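Local coordinates for protein nitroalkane oxidase (Podospora anserina, PDB 3MKH) that oxidises primary and secondary nitroalkanes to aldehydes or ketones with FAD and molecular oxygen, releasing nitrite and hydrogen peroxide, at residues V282-L293 and L317-R328; F267-G278 and Y345-K356. All blocks are in the same frame, centred on the assembly; numbering follows the deposited sequence.

Interaction 1 of 2, residues V282-L293 and L317-R328; sequences VGLMRAAFDAAL and LSGVKIQTEAAR
The F289 ring lies against L317 and K321 of the facing antiparallel helix. K321 lays its aliphatic chain over one ring face, with CD 4.0 Å from the centroid of the F289 ring, a CH-pi contact. The backbone oxygen of L317 lies at the ring edge, in plane. F289 CG is anti to the backbone N (chi1 177°), which swings the ring toward L317, whose CD2 lies 3.6 Å from F289 CD1. With an alanine here, L317 CD2 and the K321 methylenes would probably lose the ring they rest on, leaving a gap. M285 is a knob in the hole formed by V320, Q323, T324 and A327. Its CB is 3.3 Å from T324 OG1. That hydroxyl donates to V320 O of its own helix. On the polar side the contacts between the segments are longer, yet it is still buried, next to the second subunit. R286 NE and R328 NH2 stand 4.1 Å apart, and E83 salt-bridges both. K321 and R328 also pair with E325, and K321 reaches E350 of the second subunit. The axes pass 9.5 Å apart. Apolar packing therefore joins these two helices of the C-terminal helical domain, while shared carboxylates probably offset the clustered positive charge.

Interaction 2 of 2, residues F267-G278 and Y345-K356; sequences FGAFDGSAVLVG and YDARRELALAAK
D271 points its carboxylate at segment 345-356, the start of helix 345-374, and meets two side chains there, Y345 and R349. Y345 comes with its hydroxyl end. Its OH donates to D271 OD2, which lies near the ring plane, at the edge. The 2.4 Å between Y345 OH and D271 OD2 is shorter than normal, and the exact length is doubtful. The carboxylate and ring planes are 44° apart. R349 forms a salt bridge with D271 through NE rather than its terminal nitrogens. NE lies 2.8 Å from D271 OD2, which it meets on the syn side in a bent bond, and a second, weak bond runs from NE to D271 OD1. The R349 chain is extended from CG to NE, which carries NE across to the acid. The guanidinium is turned 51° from the carboxylate, and its NH2 bonds H409 instead. A water donates to the OH of Y345 and weakly to the carbonyl of G268.

Further along, small residues bring the helices close, with axes 7.3 Å apart at 39°. A352 CB sits 3.4 Å from D271 O and also touches V275 CG2. A274 CB packs on the backbone oxygen of A352. K356 crosses V277 obliquely, with CG 3.6 Å from V277 CG1. A bend at chi2 takes the chain on past V277, and its NZ bonds the carbonyls of L395, F398 and G400. Two helices of the C-terminal domain are thus joined by a polar end and an alanine-rich close crossing. The R349 salt bridge would probably favour the charged form of D271 and limit the turning of its carboxylate.

How the interactions relate
Interactions 1 and 2 share helix 262-298, which runs from 267-278 into 282-293. It packs against helix 345-374 in interaction 2 and helix 311-340 in interaction 1. Along the chain, interaction 1 is nested inside the loop closed by interaction 2. Their centres are about 22 Å apart. Interaction 2 is beside the catalytic site: the V277 side chain is about 4 Å from that of D399, the inferred proton acceptor, and the K356 side chain is about 6 Å from a bound FAD. In interaction 1, the A292 side chain is about 4 Å from that of V374, an FAD-binding residue, and the L317 side chain is about 9 Å from a bound FAD. Both contacts touch the second subunit.

Interaction 1 of 2, residues V282-L293 and L317-R328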
loop_
_atom_site.group_PDB
_atom_site.type_symbol
_atom_site.label_atom_id
_atom_site.label_comp_id
_atom_site.label_asym_id
_atom_site.label_seq_id
_atom_site.Cartn_x
_atom_site.Cartn_y
_atom_site.Cartn_z
ATOM N N VAL A 282 11.115 15.537 1.409
ATOM C CA VAL A 282 10.623 16.343 0.295
ATOM C C VAL A 282 11.710 16.565 -0.748
ATOM O O VAL A 282 11.457 16.485 -1.952
ATOM C CB VAL A 282 10.090 17.730 0.767
ATOM C CG1 VAL A 282 9.616 18.563 -0.430
ATOM C CG2 VAL A 282 8.972 17.561 1.803
ATOM N N GLY A 283 12.923 16.853 -0.283
ATOM C CA GLY A 283 14.036 17.105 -1.187
ATOM C C GLY A 283 14.377 15.902 -2.055
ATOM O O GLY A 283 14.626 16.037 -3.255
ATOM N N LEU A 284 14.418 14.718 -1.454
ATOM C CA LEU A 284 14.701 13.520 -2.243
ATOM C C LEU A 284 13.566 13.231 -3.224
ATOM O O LEU A 284 13.812 12.777 -4.333
ATOM C CB LEU A 284 14.910 12.299 -1.349
ATOM C CG LEU A 284 16.104 12.302 -0.410
ATOM C CD1 LEU A 284 16.117 11.006 0.414
ATOM C CD2 LEU A 284 17.418 12.479 -1.198
ATOM N N MET A 285 12.327 13.472 -2.798
ATOM C CA MET A 285 11.172 13.220 -3.659
ATOM C C MET A 285 11.206 14.144 -4.860
ATOM O O MET A 285 11.016 13.712 -5.998
ATOM C CB MET A 285 9.865 13.382 -2.877
ATOM C CG MET A 285 9.717 12.317 -1.784
ATOM S SD MET A 285 8.327 12.572 -0.659
ATOM C CE MET A 285 6.965 12.142 -1.748
ATOM N N ARG A 286 11.462 15.419 -4.598
ATOM C CA ARG A 286 11.655 16.399 -5.663
ATOM C C ARG A 286 12.772 15.949 -6.612
ATOM O O ARG A 286 12.608 15.958 -7.830
ATOM C CB ARG A 286 11.978 17.779 -5.053
ATOM C CG ARG A 286 12.507 18.772 -6.062
ATOM C CD ARG A 286 11.962 20.170 -5.792
ATOM N NE ARG A 286 12.528 20.853 -4.622
ATOM C CZ ARG A 286 13.696 21.484 -4.623
ATOM N NH1 ARG A 286 14.459 21.471 -5.712
ATOM N NH2 ARG A 286 14.109 22.124 -3.535
ATOM N N ALA A 287 13.913 15.543 -6.058
ATOM C CA ALA A 287 15.017 15.100 -6.917
ATOM C C ALA A 287 14.631 13.877 -7.760
ATOM O O ALA A 287 14.979 13.795 -8.927
ATOM C CB ALA A 287 16.288 14.796 -6.094
ATOM N N ALA A 288 13.928 12.925 -7.157
ATOM C CA ALA A 288 13.536 11.719 -7.881
ATOM C C ALA A 288 12.538 12.069 -8.984
ATOM O O ALA A 288 12.665 11.609 -10.128
ATOM C CB ALA A 288 12.947 10.683 -6.919
ATOM N N PHE A 289 11.552 12.894 -8.643
ATOM C CA PHE A 289 10.577 13.340 -9.636
ATOM C C PHE A 289 11.269 14.073 -10.790
ATOM O O PHE A 289 11.017 13.785 -11.957
ATOM C CB PHE A 289 9.523 14.250 -9.005
ATOM C CG PHE A 289 8.543 14.796 -9.999
ATOM C CD1 PHE A 289 7.382 14.095 -10.308
ATOM C CD2 PHE A 289 8.794 15.991 -10.651
ATOM C CE1 PHE A 289 6.474 14.593 -11.244
ATOM C CE2 PHE A 289 7.904 16.495 -11.583
ATOM C CZ PHE A 289 6.737 15.792 -11.881
ATOM N N ASP A 290 12.137 15.026 -10.462
ATOM C CA ASP A 290 12.852 15.792 -11.484
ATOM C C ASP A 290 13.695 14.926 -12.406
ATOM O O ASP A 290 13.713 15.144 -13.619
ATOM C CB ASP A 290 13.755 16.841 -10.840
ATOM C CG ASP A 290 12.973 18.039 -10.283
ATOM O OD1 ASP A 290 11.749 18.146 -10.507
ATOM O OD2 ASP A 290 13.603 18.880 -9.617
ATOM N N ALA A 291 14.420 13.967 -11.833
ATOM C CA ALA A 291 15.279 13.098 -12.639
ATOM C C ALA A 291 14.467 12.183 -13.574
ATOM O O ALA A 291 14.851 11.953 -14.720
ATOM C CB ALA A 291 16.208 12.283 -11.742
ATOM N N ALA A 292 13.343 11.678 -13.087
ATOM C CA ALA A 292 12.460 10.842 -13.913
ATOM C C ALA A 292 11.781 11.647 -15.027
ATOM O O ALA A 292 11.667 11.179 -16.170
ATOM C CB ALA A 292 11.411 10.137 -13.042
ATOM N N LEU A 293 11.332 12.852 -14.694
ATOM C CA LEU A 293 10.707 13.737 -15.675
ATOM C C LEU A 293 11.718 14.114 -16.749
ATOM O O LEU A 293 11.401 14.134 -17.933
ATOM C CB LEU A 293 10.148 14.999 -14.998
ATOM C CG LEU A 293 9.279 15.927 -15.852
ATOM C CD1 LEU A 293 7.990 15.234 -16.248
ATOM C CD2 LEU A 293 8.960 17.201 -15.075
ATOM N N LEU A 317 4.562 8.815 -12.278
ATOM C CA LEU A 317 5.128 10.136 -11.992
ATOM C C LEU A 317 4.160 11.080 -11.279
ATOM O O LEU A 317 4.550 11.779 -10.343
ATOM C CB LEU A 317 5.624 10.819 -13.260
ATOM C CG LEU A 317 7.114 10.698 -13.522
ATOM C CD1 LEU A 317 7.507 11.578 -14.695
ATOM C CD2 LEU A 317 7.864 11.105 -12.269
ATOM N N SER A 318 2.903 11.126 -11.724
ATOM C CA SER A 318 1.958 12.023 -11.078
ATOM C C SER A 318 1.705 11.558 -9.643
ATOM O O SER A 318 1.520 12.378 -8.741
ATOM C CB SER A 318 0.657 12.172 -11.894
ATOM O OG SER A 318 -0.064 10.959 -11.946
ATOM N N GLY A 319 1.736 10.246 -9.418
ATOM C CA GLY A 319 1.632 9.725 -8.067
ATOM C C GLY A 319 2.746 10.257 -7.170
ATOM O O GLY A 319 2.502 10.712 -6.058
ATOM N N VAL A 320 3.981 10.209 -7.660
ATOM C CA VAL A 320 5.088 10.797 -6.925
ATOM C C VAL A 320 4.889 12.302 -6.701
ATOM O O VAL A 320 5.134 12.797 -5.613
ATOM C CB VAL A 320 6.439 10.556 -7.632
ATOM C CG1 VAL A 320 7.539 11.347 -6.930
ATOM C CG2 VAL A 320 6.773 9.050 -7.665
ATOM N N LYS A 321 4.457 13.030 -7.733
ATOM C CA LYS A 321 4.223 14.477 -7.586
ATOM C C LYS A 321 3.187 14.771 -6.491
ATOM O O LYS A 321 3.359 15.660 -5.652
ATOM C CB LYS A 321 3.778 15.085 -8.921
ATOM C CG LYS A 321 3.716 16.622 -8.944
ATOM C CD LYS A 321 5.052 17.237 -8.612
ATOM C CE LYS A 321 5.184 18.635 -9.204
ATOM N NZ LYS A 321 4.174 19.594 -8.657
ATOM N N ILE A 322 2.099 14.015 -6.493
ATOM C CA ILE A 322 1.061 14.225 -5.492
ATOM C C ILE A 322 1.601 14.024 -4.077
ATOM O O ILE A 322 1.389 14.851 -3.184
ATOM C CB ILE A 322 -0.132 13.293 -5.746
ATOM C CG1 ILE A 322 -0.902 13.772 -6.993
ATOM C CG2 ILE A 322 -1.030 13.253 -4.515
ATOM C CD1 ILE A 322 -1.642 12.674 -7.744
ATOM N N GLN A 323 2.302 12.916 -3.867
ATOM C CA GLN A 323 2.857 12.616 -2.547
ATOM C C GLN A 323 3.833 13.690 -2.083
ATOM O O GLN A 323 3.875 14.034 -0.886
ATOM C CB GLN A 323 3.524 11.238 -2.558
ATOM C CG GLN A 323 2.527 10.071 -2.762
ATOM C CD GLN A 323 1.606 9.890 -1.565
ATOM O OE1 GLN A 323 2.048 9.946 -0.412
ATOM N NE2 GLN A 323 0.324 9.664 -1.831
ATOM N N THR A 324 4.609 14.222 -3.031
ATOM C CA THR A 324 5.600 15.259 -2.733
ATOM C C THR A 324 4.915 16.553 -2.276
ATOM O O THR A 324 5.365 17.211 -1.339
ATOM C CB THR A 324 6.526 15.549 -3.937
ATOM O OG1 THR A 324 7.108 14.329 -4.392
ATOM C CG2 THR A 324 7.674 16.490 -3.534
ATOM N N GLU A 325 3.830 16.915 -2.951
ATOM C CA GLU A 325 3.090 18.120 -2.568
ATOM C C GLU A 325 2.466 17.954 -1.180
ATOM O O GLU A 325 2.549 18.853 -0.351
ATOM C CB GLU A 325 2.047 18.493 -3.638
ATOM C CG GLU A 325 2.668 18.816 -5.016
ATOM C CD GLU A 325 3.568 20.054 -4.986
ATOM O OE1 GLU A 325 3.685 20.684 -3.920
ATOM O OE2 GLU A 325 4.135 20.417 -6.034
ATOM N N ALA A 326 1.875 16.791 -0.903
ATOM C CA ALA A 326 1.383 16.515 0.454
ATOM C C ALA A 326 2.494 16.581 1.497
ATOM O O ALA A 326 2.310 17.140 2.581
ATOM C CB ALA A 326 0.718 15.149 0.511
ATOM N N ALA A 327 3.637 15.971 1.181
ATOM C CA ALA A 327 4.787 15.953 2.092
ATOM C C ALA A 327 5.271 17.363 2.463
ATOM O O ALA A 327 5.512 17.655 3.646
ATOM C CB ALA A 327 5.963 15.121 1.483
ATOM N N ARG A 328 5.434 18.224 1.462
ATOM C CA ARG A 328 5.904 19.594 1.729
ATOM C C ARG A 328 4.877 20.377 2.546
ATOM O O ARG A 328 5.229 21.068 3.491
ATOM C CB ARG A 328 6.254 20.378 0.449
ATOM C CG ARG A 328 6.977 21.686 0.770
ATOM C CD ARG A 328 7.212 22.562 -0.462
ATOM N NE ARG A 328 8.119 21.930 -1.408
ATOM C CZ ARG A 328 7.743 21.409 -2.571
ATOM N NH1 ARG A 328 6.459 21.435 -2.938
ATOM N NH2 ARG A 328 8.651 20.854 -3.366
#

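Interaction 2 of 2, residues F267-G278 and Y345-K356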
loop_
_atom_site.group_PDB
_atom_site.type_symbol
_atom_site.label_atom_id
_atom_site.label_comp_id
_atom_site.label_asym_id
_atom_site.label_seq_id
_atom_site.Cartn_x
_atom_site.Cartn_y
_atom_site.Cartn_z
ATOM N N PHE A 267 14.839 14.772 23.498
ATOM C CA PHE A 267 13.645 14.557 22.703
ATOM C C PHE A 267 13.130 15.873 22.152
ATOM O O PHE A 267 12.487 15.896 21.119
ATOM C CB PHE A 267 12.574 13.815 23.510
ATOM C CG PHE A 267 12.902 12.363 23.735
ATOM C CD1 PHE A 267 13.356 11.582 22.693
ATOM C CD2 PHE A 267 12.757 11.782 24.980
ATOM C CE1 PHE A 267 13.671 10.237 22.879
ATOM C CE2 PHE A 267 13.068 10.447 25.174
ATOM C CZ PHE A 267 13.528 9.673 24.118
ATOM N N GLY A 268 13.417 16.970 22.845
ATOM C CA GLY A 268 13.085 18.282 22.325
ATOM C C GLY A 268 13.891 18.538 21.067
ATOM O O GLY A 268 13.370 19.033 20.062
ATOM N N ALA A 269 15.179 18.215 21.125
ATOM C CA ALA A 269 16.035 18.347 19.958
ATOM C C ALA A 269 15.473 17.484 18.817
ATOM O O ALA A 269 15.397 17.934 17.671
ATOM C CB ALA A 269 17.462 17.936 20.299
ATOM N N PHE A 270 15.043 16.263 19.137
ATOM C CA PHE A 270 14.529 15.362 18.107
ATOM C C PHE A 270 13.153 15.760 17.577
ATOM O O PHE A 270 12.757 15.306 16.505
ATOM C CB PHE A 270 14.509 13.908 18.575
ATOM C CG PHE A 270 15.881 13.308 18.768
ATOM C CD1 PHE A 270 16.797 13.278 17.729
ATOM C CD2 PHE A 270 16.236 12.751 19.980
ATOM C CE1 PHE A 270 18.059 12.715 17.907
ATOM C CE2 PHE A 270 17.489 12.186 20.169
ATOM C CZ PHE A 270 18.404 12.171 19.134
ATOM N N ASP A 271 12.418 16.594 18.315
ATOM C CA ASP A 271 11.158 17.138 17.782
ATOM C C ASP A 271 11.408 18.151 16.649
ATOM O O ASP A 271 10.722 18.137 15.629
ATOM C CB ASP A 271 10.331 17.808 18.880
ATOM C CG ASP A 271 9.713 16.811 19.854
ATOM O OD1 ASP A 271 9.619 15.603 19.531
ATOM O OD2 ASP A 271 9.319 17.250 20.954
ATOM N N GLY A 272 12.390 19.030 16.839
ATOM C CA GLY A 272 12.797 19.956 15.799
ATOM C C GLY A 272 13.387 19.218 14.601
ATOM O O GLY A 272 13.082 19.523 13.442
ATOM N N SER A 273 14.234 18.238 14.876
ATOM C CA SER A 273 14.903 17.508 13.802
ATOM C C SER A 273 13.890 16.720 12.962
ATOM O O SER A 273 14.081 16.536 11.756
ATOM C CB SER A 273 15.980 16.573 14.356
ATOM O OG SER A 273 15.394 15.519 15.104
ATOM N N ALA A 274 12.820 16.260 13.611
ATOM C CA ALA A 274 11.743 15.529 12.928
ATOM C C ALA A 274 11.143 16.353 11.777
ATOM O O ALA A 274 10.840 15.822 10.703
ATOM C CB ALA A 274 10.645 15.135 13.935
ATOM N N VAL A 275 10.959 17.646 12.017
ATOM C CA VAL A 275 10.443 18.546 10.982
ATOM C C VAL A 275 11.414 18.585 9.808
ATOM O O VAL A 275 11.015 18.527 8.645
ATOM C CB VAL A 275 10.220 19.986 11.533
ATOM C CG1 VAL A 275 9.791 20.954 10.415
ATOM C CG2 VAL A 275 9.187 19.984 12.671
ATOM N N LEU A 276 12.702 18.664 10.123
ATOM C CA LEU A 276 13.730 18.806 9.097
ATOM C C LEU A 276 13.928 17.504 8.323
ATOM O O LEU A 276 14.291 17.532 7.157
ATOM C CB LEU A 276 15.042 19.298 9.708
ATOM C CG LEU A 276 15.239 20.827 9.742
ATOM C CD1 LEU A 276 13.948 21.630 9.621
ATOM C CD2 LEU A 276 16.074 21.272 10.919
ATOM N N VAL A 277 13.675 16.372 8.974
ATOM C CA VAL A 277 13.637 15.086 8.277
ATOM C C VAL A 277 12.490 15.051 7.259
ATOM O O VAL A 277 12.623 14.476 6.167
ATOM C CB VAL A 277 13.547 13.882 9.257
ATOM C CG1 VAL A 277 13.209 12.585 8.496
ATOM C CG2 VAL A 277 14.874 13.726 10.014
ATOM N N GLY A 278 11.372 15.680 7.613
ATOM C CA GLY A 278 10.285 15.868 6.664
ATOM C C GLY A 278 10.831 16.553 5.422
ATOM O O GLY A 278 10.664 16.092 4.280
ATOM N N TYR A 345 2.321 22.176 23.609
ATOM C CA TYR A 345 3.548 21.612 23.065
ATOM C C TYR A 345 3.310 20.170 22.602
ATOM O O TYR A 345 3.834 19.757 21.559
ATOM C CB TYR A 345 4.735 21.672 24.044
ATOM C CG TYR A 345 5.992 21.127 23.380
ATOM C CD1 TYR A 345 6.617 21.838 22.364
ATOM C CD2 TYR A 345 6.504 19.879 23.712
ATOM C CE1 TYR A 345 7.745 21.343 21.717
ATOM C CE2 TYR A 345 7.640 19.374 23.073
ATOM C CZ TYR A 345 8.254 20.118 22.076
ATOM O OH TYR A 345 9.369 19.640 21.420
ATOM N N ASP A 346 2.528 19.414 23.376
ATOM C CA ASP A 346 2.129 18.059 23.000
ATOM C C ASP A 346 1.410 18.026 21.651
ATOM O O ASP A 346 1.619 17.120 20.858
ATOM C CB ASP A 346 1.187 17.443 24.045
ATOM C CG ASP A 346 1.907 16.966 25.289
ATOM O OD1 ASP A 346 3.144 16.759 25.234
ATOM O OD2 ASP A 346 1.219 16.792 26.326
ATOM N N ALA A 347 0.525 18.987 21.410
ATOM C CA ALA A 347 -0.173 19.051 20.124
ATOM C C ALA A 347 0.767 19.422 18.981
ATOM O O ALA A 347 0.671 18.872 17.877
ATOM C CB ALA A 347 -1.327 20.029 20.185
ATOM N N ARG A 348 1.667 20.366 19.236
ATOM C CA ARG A 348 2.590 20.820 18.196
ATOM C C ARG A 348 3.525 19.683 17.819
ATOM O O ARG A 348 3.816 19.426 16.644
ATOM C CB ARG A 348 3.404 21.990 18.726
ATOM C CG ARG A 348 2.558 23.216 19.084
ATOM C CD ARG A 348 3.435 24.276 19.752
ATOM N NE ARG A 348 2.678 25.438 20.191
ATOM C CZ ARG A 348 3.191 26.663 20.274
ATOM N NH1 ARG A 348 4.461 26.870 19.932
ATOM N NH2 ARG A 348 2.439 27.684 20.689
ATOM N N ARG A 349 3.996 19.026 18.861
ATOM C CA ARG A 349 4.912 17.911 18.785
ATOM C C ARG A 349 4.368 16.797 17.900
ATOM O O ARG A 349 5.105 16.188 17.123
ATOM C CB ARG A 349 5.080 17.405 20.211
ATOM C CG ARG A 349 5.863 16.186 20.352
ATOM C CD ARG A 349 6.522 16.194 21.698
ATOM N NE ARG A 349 7.567 15.206 21.629
ATOM C CZ ARG A 349 7.429 13.976 22.079
ATOM N NH1 ARG A 349 6.298 13.614 22.675
ATOM N NH2 ARG A 349 8.435 13.127 21.952
ATOM N N GLU A 350 3.073 16.519 18.029
ATOM C CA GLU A 350 2.450 15.483 17.207
ATOM C C GLU A 350 2.622 15.733 15.706
ATOM O O GLU A 350 2.806 14.788 14.931
ATOM C CB GLU A 350 0.947 15.329 17.523
ATOM C CG GLU A 350 0.370 14.035 16.928
ATOM C CD GLU A 350 -1.160 14.001 16.870
ATOM O OE1 GLU A 350 -1.778 15.051 16.596
ATOM O OE2 GLU A 350 -1.743 12.909 17.081
ATOM N N LEU A 351 2.546 16.998 15.293
ATOM C CA LEU A 351 2.702 17.332 13.878
ATOM C C LEU A 351 4.143 17.148 13.401
ATOM O O LEU A 351 4.366 16.719 12.274
ATOM C CB LEU A 351 2.233 18.761 13.592
ATOM C CG LEU A 351 0.731 19.023 13.798
ATOM C CD1 LEU A 351 0.366 20.430 13.312
ATOM C CD2 LEU A 351 -0.122 17.971 13.103
ATOM N N ALA A 352 5.114 17.487 14.247
ATOM C CA ALA A 352 6.515 17.265 13.895
ATOM C C ALA A 352 6.757 15.777 13.654
ATOM O O ALA A 352 7.308 15.405 12.636
ATOM C CB ALA A 352 7.447 17.783 14.989
ATOM N N LEU A 353 6.356 14.945 14.609
ATOM C CA LEU A 353 6.422 13.489 14.458
ATOM C C LEU A 353 5.722 12.999 13.189
ATOM O O LEU A 353 6.244 12.134 12.462
ATOM C CB LEU A 353 5.802 12.804 15.672
ATOM C CG LEU A 353 6.487 13.101 17.007
ATOM C CD1 LEU A 353 5.564 12.753 18.182
ATOM C CD2 LEU A 353 7.786 12.336 17.090
ATOM N N ALA A 354 4.542 13.544 12.917
ATOM C CA ALA A 354 3.806 13.169 11.705
ATOM C C ALA A 354 4.586 13.472 10.425
ATOM O O ALA A 354 4.630 12.639 9.497
ATOM C CB ALA A 354 2.434 13.861 11.668
ATOM N N ALA A 355 5.191 14.660 10.355
ATOM C CA ALA A 355 5.926 15.035 9.150
ATOM C C ALA A 355 7.079 14.061 8.962
ATOM O O ALA A 355 7.316 13.582 7.859
ATOM C CB ALA A 355 6.461 16.481 9.226
ATOM N N LYS A 356 7.790 13.773 10.049
ATOM C CA LYS A 356 8.925 12.846 9.992
ATOM C C LYS A 356 8.465 11.488 9.455
ATOM O O LYS A 356 9.042 10.953 8.516
ATOM C CB LYS A 356 9.569 12.689 11.374
ATOM C CG LYS A 356 11.008 12.156 11.375
ATOM C CD LYS A 356 11.103 10.642 11.132
ATOM C CE LYS A 356 12.467 10.095 11.621
ATOM N NZ LYS A 356 12.627 8.612 11.361
HETATM O O HOH W 1 11.357 21.401 21.485
#